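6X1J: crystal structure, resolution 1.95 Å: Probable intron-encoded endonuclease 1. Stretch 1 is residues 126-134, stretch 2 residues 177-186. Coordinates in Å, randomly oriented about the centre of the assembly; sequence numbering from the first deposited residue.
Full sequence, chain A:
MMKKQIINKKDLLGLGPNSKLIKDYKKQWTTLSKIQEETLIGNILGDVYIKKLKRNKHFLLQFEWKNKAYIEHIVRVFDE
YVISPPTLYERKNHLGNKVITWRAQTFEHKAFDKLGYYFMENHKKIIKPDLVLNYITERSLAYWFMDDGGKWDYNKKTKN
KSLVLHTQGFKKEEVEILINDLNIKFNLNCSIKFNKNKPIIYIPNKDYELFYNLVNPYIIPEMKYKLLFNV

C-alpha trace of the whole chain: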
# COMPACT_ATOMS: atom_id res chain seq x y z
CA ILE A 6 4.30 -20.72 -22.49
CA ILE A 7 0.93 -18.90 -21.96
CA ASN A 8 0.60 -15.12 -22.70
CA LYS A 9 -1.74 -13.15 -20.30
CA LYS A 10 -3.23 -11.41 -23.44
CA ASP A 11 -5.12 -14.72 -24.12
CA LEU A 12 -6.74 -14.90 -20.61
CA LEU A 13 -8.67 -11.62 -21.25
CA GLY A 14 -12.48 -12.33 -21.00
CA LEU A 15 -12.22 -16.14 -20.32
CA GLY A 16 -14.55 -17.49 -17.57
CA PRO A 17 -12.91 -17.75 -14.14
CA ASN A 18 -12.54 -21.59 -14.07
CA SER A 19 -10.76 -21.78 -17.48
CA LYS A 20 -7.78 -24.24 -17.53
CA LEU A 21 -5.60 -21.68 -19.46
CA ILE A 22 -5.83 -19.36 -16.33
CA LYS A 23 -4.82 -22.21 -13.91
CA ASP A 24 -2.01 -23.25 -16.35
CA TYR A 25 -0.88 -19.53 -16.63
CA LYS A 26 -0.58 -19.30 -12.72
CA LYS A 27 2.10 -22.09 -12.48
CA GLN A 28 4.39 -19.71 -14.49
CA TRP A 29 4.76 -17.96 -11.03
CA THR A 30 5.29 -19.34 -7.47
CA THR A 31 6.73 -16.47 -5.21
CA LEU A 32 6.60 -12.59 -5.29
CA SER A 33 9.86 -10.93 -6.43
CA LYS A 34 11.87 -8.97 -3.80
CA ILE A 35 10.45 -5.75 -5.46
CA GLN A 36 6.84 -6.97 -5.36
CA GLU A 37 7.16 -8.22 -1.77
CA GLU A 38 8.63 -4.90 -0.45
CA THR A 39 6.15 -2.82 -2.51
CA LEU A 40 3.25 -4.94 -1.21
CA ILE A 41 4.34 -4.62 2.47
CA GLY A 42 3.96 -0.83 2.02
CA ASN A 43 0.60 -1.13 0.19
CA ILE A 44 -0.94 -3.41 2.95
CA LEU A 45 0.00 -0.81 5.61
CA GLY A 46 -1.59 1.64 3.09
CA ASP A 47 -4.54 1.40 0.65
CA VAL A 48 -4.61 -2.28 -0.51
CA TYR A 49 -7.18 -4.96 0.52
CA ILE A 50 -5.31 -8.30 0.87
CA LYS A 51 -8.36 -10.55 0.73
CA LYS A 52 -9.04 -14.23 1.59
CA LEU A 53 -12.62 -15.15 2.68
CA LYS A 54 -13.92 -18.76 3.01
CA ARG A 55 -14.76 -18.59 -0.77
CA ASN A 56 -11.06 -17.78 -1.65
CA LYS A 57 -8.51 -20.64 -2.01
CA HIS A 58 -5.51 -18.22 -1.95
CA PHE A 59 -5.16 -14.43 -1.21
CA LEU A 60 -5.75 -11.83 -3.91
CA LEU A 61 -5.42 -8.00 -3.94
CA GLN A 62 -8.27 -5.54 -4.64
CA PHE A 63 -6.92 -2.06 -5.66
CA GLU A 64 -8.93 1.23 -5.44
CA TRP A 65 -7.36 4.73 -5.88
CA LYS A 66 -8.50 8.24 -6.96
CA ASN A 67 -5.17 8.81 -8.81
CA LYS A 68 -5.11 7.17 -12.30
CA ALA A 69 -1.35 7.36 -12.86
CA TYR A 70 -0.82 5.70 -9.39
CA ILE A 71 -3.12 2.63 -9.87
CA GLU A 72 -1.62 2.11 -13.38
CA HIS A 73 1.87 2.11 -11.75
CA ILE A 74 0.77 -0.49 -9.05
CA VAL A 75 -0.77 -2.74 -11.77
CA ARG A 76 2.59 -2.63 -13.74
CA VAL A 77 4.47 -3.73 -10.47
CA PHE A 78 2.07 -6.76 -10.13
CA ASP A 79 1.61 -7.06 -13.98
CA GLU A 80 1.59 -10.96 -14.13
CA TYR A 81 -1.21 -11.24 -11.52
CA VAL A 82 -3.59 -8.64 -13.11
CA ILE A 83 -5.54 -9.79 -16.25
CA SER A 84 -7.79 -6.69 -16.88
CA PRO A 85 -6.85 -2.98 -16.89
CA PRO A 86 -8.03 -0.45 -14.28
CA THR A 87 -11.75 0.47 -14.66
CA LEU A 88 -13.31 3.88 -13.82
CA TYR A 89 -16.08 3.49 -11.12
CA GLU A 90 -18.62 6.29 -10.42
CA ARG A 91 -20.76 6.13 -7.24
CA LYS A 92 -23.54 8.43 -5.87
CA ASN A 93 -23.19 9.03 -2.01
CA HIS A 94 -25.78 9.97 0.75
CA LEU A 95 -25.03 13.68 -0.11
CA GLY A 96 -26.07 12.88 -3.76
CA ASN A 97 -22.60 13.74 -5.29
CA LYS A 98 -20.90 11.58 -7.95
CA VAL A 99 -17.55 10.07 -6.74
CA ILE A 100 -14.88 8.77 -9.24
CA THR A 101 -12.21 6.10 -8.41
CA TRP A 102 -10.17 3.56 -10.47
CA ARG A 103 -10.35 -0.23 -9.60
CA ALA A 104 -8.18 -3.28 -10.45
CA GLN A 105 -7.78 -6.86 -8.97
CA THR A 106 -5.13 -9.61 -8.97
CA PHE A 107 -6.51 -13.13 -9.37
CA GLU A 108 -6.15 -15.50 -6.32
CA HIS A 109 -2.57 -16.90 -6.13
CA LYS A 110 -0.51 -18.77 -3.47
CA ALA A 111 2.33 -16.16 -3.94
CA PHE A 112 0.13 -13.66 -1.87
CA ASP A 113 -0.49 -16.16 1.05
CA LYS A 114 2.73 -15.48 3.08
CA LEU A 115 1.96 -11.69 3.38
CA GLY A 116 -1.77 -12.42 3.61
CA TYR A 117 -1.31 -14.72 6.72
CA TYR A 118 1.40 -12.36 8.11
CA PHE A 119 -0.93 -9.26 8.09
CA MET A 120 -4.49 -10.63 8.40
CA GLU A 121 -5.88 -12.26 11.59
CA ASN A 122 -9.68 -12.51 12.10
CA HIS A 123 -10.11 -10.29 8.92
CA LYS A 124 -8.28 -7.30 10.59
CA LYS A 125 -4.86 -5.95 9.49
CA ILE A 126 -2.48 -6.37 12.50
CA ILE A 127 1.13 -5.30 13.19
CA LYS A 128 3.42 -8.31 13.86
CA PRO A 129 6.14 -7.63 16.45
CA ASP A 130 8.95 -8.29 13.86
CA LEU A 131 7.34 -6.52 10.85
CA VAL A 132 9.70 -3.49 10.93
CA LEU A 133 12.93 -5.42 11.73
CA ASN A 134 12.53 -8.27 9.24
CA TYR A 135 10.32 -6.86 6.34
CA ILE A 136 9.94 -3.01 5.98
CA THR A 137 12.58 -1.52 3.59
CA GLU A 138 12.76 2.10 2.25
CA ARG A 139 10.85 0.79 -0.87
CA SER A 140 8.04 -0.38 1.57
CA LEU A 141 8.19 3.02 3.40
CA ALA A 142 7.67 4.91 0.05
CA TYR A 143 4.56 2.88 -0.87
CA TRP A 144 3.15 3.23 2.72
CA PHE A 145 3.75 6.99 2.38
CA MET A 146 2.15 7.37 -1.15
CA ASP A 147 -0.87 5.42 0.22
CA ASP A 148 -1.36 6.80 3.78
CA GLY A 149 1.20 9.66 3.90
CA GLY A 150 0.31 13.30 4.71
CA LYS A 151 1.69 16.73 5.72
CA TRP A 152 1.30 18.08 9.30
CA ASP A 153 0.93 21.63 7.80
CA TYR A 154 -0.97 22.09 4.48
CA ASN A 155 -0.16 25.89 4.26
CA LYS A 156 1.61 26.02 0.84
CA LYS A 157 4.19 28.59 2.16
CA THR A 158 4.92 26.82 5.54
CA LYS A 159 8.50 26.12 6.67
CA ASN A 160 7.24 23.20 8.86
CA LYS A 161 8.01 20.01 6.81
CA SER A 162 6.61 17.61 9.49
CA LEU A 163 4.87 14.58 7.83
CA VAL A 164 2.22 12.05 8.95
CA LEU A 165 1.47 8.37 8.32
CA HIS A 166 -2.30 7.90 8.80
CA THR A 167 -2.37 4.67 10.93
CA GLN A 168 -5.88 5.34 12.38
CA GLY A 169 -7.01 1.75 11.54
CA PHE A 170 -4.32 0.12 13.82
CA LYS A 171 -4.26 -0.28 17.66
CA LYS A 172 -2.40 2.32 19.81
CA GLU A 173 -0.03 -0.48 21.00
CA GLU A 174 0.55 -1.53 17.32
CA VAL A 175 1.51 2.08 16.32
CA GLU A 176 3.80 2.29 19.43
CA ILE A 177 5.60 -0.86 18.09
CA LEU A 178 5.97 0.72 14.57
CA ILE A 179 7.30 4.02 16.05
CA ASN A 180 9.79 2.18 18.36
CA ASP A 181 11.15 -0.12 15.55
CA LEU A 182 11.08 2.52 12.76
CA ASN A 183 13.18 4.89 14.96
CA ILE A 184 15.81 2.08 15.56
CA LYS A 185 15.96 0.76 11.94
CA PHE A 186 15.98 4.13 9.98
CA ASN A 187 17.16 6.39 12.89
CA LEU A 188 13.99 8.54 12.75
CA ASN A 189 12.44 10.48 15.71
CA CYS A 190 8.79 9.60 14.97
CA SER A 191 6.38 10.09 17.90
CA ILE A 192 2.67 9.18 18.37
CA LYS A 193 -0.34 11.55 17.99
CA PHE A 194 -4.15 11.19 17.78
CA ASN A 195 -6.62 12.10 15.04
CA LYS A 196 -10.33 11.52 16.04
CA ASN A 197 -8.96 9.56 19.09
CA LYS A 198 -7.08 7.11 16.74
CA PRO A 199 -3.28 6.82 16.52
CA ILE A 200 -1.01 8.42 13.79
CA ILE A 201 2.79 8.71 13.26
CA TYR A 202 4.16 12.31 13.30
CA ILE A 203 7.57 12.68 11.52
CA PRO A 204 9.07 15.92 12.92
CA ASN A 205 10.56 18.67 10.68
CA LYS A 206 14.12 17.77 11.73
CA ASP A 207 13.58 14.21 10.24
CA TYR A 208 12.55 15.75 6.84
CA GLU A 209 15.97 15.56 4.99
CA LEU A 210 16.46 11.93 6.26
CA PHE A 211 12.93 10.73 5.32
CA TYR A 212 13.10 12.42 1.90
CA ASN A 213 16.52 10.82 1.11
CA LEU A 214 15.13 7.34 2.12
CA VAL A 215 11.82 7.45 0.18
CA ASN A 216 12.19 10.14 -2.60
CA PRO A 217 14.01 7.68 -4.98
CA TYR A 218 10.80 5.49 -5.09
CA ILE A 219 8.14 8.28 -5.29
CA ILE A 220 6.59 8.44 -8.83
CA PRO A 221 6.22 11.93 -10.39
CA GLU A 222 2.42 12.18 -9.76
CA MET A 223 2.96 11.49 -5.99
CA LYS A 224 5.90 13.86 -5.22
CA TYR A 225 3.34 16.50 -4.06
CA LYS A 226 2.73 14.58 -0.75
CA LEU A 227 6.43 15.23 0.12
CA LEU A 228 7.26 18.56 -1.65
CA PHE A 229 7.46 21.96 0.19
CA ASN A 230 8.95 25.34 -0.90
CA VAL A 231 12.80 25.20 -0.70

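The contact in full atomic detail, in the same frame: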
# COMPACT_ATOMS: atom_id res chain seq x y z
N ILE A 126 -3.17 -6.47 11.19
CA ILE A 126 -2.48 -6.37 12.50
C ILE A 126 -1.00 -6.15 12.24
O ILE A 126 -0.53 -6.38 11.10
CB ILE A 126 -2.78 -7.59 13.42
CG1 ILE A 126 -2.41 -8.94 12.79
CG2 ILE A 126 -4.24 -7.56 13.84
CD1 ILE A 126 -0.96 -9.37 12.95
N ILE A 127 -0.32 -5.60 13.24
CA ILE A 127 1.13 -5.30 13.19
C ILE A 127 1.87 -6.36 14.01
O ILE A 127 1.74 -6.38 15.23
CB ILE A 127 1.43 -3.89 13.71
CG1 ILE A 127 0.70 -2.82 12.88
CG2 ILE A 127 2.94 -3.70 13.74
CD1 ILE A 127 1.06 -2.82 11.39
N LYS A 128 2.59 -7.21 13.31
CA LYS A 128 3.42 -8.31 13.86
C LYS A 128 4.62 -7.69 14.53
O LYS A 128 5.16 -6.71 14.03
CB LYS A 128 3.81 -9.27 12.73
CG LYS A 128 2.73 -10.26 12.37
CD LYS A 128 2.81 -11.51 13.23
CE LYS A 128 1.52 -12.29 13.29
NZ LYS A 128 1.29 -12.96 12.00
N PRO A 129 5.05 -8.23 15.70
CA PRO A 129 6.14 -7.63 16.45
C PRO A 129 7.43 -7.54 15.62
O PRO A 129 8.19 -6.64 15.95
CB PRO A 129 6.35 -8.54 17.66
CG PRO A 129 5.05 -9.33 17.79
CD PRO A 129 4.45 -9.38 16.40
N ASP A 130 7.64 -8.35 14.57
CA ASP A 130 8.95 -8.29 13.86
C ASP A 130 8.79 -7.66 12.47
O ASP A 130 9.75 -7.78 11.62
CB ASP A 130 9.63 -9.65 13.81
CG ASP A 130 9.00 -10.65 12.86
OD1 ASP A 130 7.73 -10.72 12.83
OD2 ASP A 130 9.78 -11.36 12.19
N LEU A 131 7.61 -7.14 12.18
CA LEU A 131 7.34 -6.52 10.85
C LEU A 131 8.46 -5.54 10.46
O LEU A 131 9.03 -5.68 9.34
CB LEU A 131 6.01 -5.79 10.89
CG LEU A 131 5.75 -4.83 9.73
CD1 LEU A 131 5.76 -5.58 8.40
CD2 LEU A 131 4.40 -4.16 9.95
N VAL A 132 8.76 -4.57 11.32
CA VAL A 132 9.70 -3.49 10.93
C VAL A 132 11.09 -4.12 10.74
O VAL A 132 11.69 -3.95 9.64
CB VAL A 132 9.73 -2.34 11.95
CG1 VAL A 132 10.89 -1.40 11.72
CG2 VAL A 132 8.42 -1.56 11.96
N LEU A 133 11.55 -4.90 11.73
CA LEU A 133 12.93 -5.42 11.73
C LEU A 133 13.10 -6.27 10.47
O LEU A 133 14.04 -6.03 9.72
CB LEU A 133 13.26 -6.23 13.01
CG LEU A 133 14.70 -6.79 13.04
CD1 LEU A 133 15.72 -5.69 13.24
CD2 LEU A 133 14.90 -7.90 14.10
N ASN A 134 12.20 -7.21 10.22
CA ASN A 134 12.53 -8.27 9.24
C ASN A 134 11.98 -7.95 7.84
O ASN A 134 12.39 -8.66 6.93
CB ASN A 134 12.10 -9.66 9.76
CG ASN A 134 12.84 -10.07 11.02
OD1 ASN A 134 14.00 -9.72 11.19
ND2 ASN A 134 12.16 -10.78 11.91
N ILE A 177 4.58 0.08 18.64
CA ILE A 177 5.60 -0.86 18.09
C ILE A 177 6.25 -0.27 16.83
O ILE A 177 7.53 -0.22 16.78
CB ILE A 177 5.04 -2.27 17.84
CG1 ILE A 177 4.77 -3.00 19.16
CG2 ILE A 177 5.99 -3.08 16.97
CD1 ILE A 177 3.61 -3.95 19.12
N LEU A 178 5.44 0.18 15.86
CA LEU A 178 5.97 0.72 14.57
C LEU A 178 6.96 1.86 14.87
O LEU A 178 8.13 1.82 14.36
CB LEU A 178 4.81 1.23 13.71
CG LEU A 178 3.94 0.15 13.06
CD1 LEU A 178 2.64 0.74 12.51
CD2 LEU A 178 4.71 -0.58 11.96
N ILE A 179 6.52 2.79 15.75
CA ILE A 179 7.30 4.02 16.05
C ILE A 179 8.62 3.58 16.66
O ILE A 179 9.67 4.06 16.19
CB ILE A 179 6.53 4.97 16.98
CG1 ILE A 179 5.35 5.65 16.28
CG2 ILE A 179 7.51 5.98 17.55
CD1 ILE A 179 4.33 6.17 17.24
N ASN A 180 8.57 2.70 17.67
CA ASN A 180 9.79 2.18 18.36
C ASN A 180 10.77 1.56 17.34
O ASN A 180 11.96 1.97 17.33
CB ASN A 180 9.45 1.16 19.44
CG ASN A 180 10.69 0.77 20.22
OD1 ASN A 180 11.33 -0.22 19.89
ND2 ASN A 180 11.10 1.60 21.16
N ASP A 181 10.29 0.67 16.48
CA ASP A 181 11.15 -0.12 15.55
C ASP A 181 11.58 0.70 14.34
O ASP A 181 12.78 0.59 13.90
CB ASP A 181 10.44 -1.42 15.18
CG ASP A 181 10.19 -2.28 16.41
OD1 ASP A 181 10.90 -2.06 17.38
OD2 ASP A 181 9.24 -3.08 16.41
N LEU A 182 10.69 1.58 13.83
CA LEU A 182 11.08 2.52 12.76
C LEU A 182 12.23 3.38 13.23
O LEU A 182 13.14 3.54 12.44
CB LEU A 182 9.91 3.40 12.33
CG LEU A 182 8.87 2.72 11.45
CD1 LEU A 182 7.64 3.60 11.33
CD2 LEU A 182 9.47 2.39 10.07
N ASN A 183 12.17 3.93 14.46
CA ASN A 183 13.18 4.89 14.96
C ASN A 183 14.55 4.18 15.11
O ASN A 183 15.59 4.80 14.82
CB ASN A 183 12.67 5.59 16.21
CG ASN A 183 11.66 6.69 15.93
OD1 ASN A 183 11.50 7.17 14.80
ND2 ASN A 183 11.00 7.12 16.99
N ILE A 184 14.56 2.89 15.48
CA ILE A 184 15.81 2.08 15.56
C ILE A 184 16.30 1.75 14.15
O ILE A 184 17.49 1.98 13.88
CB ILE A 184 15.59 0.83 16.44
CG1 ILE A 184 15.50 1.26 17.91
CG2 ILE A 184 16.69 -0.22 16.20
CD1 ILE A 184 14.53 0.45 18.71
N LYS A 185 15.45 1.24 13.26
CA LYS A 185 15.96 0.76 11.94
C LYS A 185 16.39 1.90 10.99
O LYS A 185 17.38 1.70 10.29
CB LYS A 185 14.96 -0.15 11.24
CG LYS A 185 15.53 -0.84 10.01
CD LYS A 185 14.56 -1.83 9.45
CE LYS A 185 15.15 -2.68 8.36
NZ LYS A 185 14.11 -3.65 8.00
N PHE A 186 15.70 3.05 10.94
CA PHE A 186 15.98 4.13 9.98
C PHE A 186 16.53 5.39 10.69
O PHE A 186 16.78 6.39 10.02
CB PHE A 186 14.72 4.40 9.15
CG PHE A 186 14.23 3.19 8.42
CD1 PHE A 186 14.93 2.67 7.35
CD2 PHE A 186 13.05 2.56 8.81
CE1 PHE A 186 14.49 1.53 6.70
CE2 PHE A 186 12.61 1.42 8.15
CZ PHE A 186 13.33 0.91 7.10
O HOH W 1 9.84 -4.93 14.11
O HOH W 2 7.37 -4.21 13.99

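What holds the start of one helix against the side of the other? Val132 is the centre of the packing: its side chain sits as a knob in a hole formed by Leu178, Asp181, Leu182 and Lys185. Val132 CG1 comes within 3.4 Å of Asp181 C, so the valine presses on the backbone of the second helix as well as on its side chains. Val132 CG2 lies 3.8 Å from Leu178 CD2, and that same leucine methyl is 4.0 Å from Ile127 CG2 and 4.1 Å from Leu131 CD2, which ties the loop and the first helical turn into one apolar patch.

Which polar group reaches directly across? Lys185 does, with all four chi angles near t. Its extended chain carries NZ over the side of Val132 to donate hydrogen bonds to Val132 O and Leu133 O, each 2.9 Å from Lys185 NZ. Both carbonyls belong to a short helix, and the ammonium group bonds to the two of them at once.

How are the free amides at the start of the first helix satisfied? Leu131 N closes the turn on Lys128 O at 3.1 Å, while Asn134 N bonds to Asp130 O at 2.9 Å. The two amides between them use water: Val132 N donates to water 2 (O) at 3.0 Å, and Leu133 N to water 1 (O) at 2.9 Å.

What does Asp181 contribute, if it bonds to no residue of the first stretch directly? It works through those waters. Asp181 OD2 lies 3.0 Å from water 1 (O) and 3.3 Å from water 2 (O), placed to accept from each, though the waters have more acceptors in reach than protons to give; through them the carboxylate is set near the amides of Val132 and Leu133. Water 1 (O) also lies 3.0 Å from Pro129 O, within hydrogen-bonding geometry.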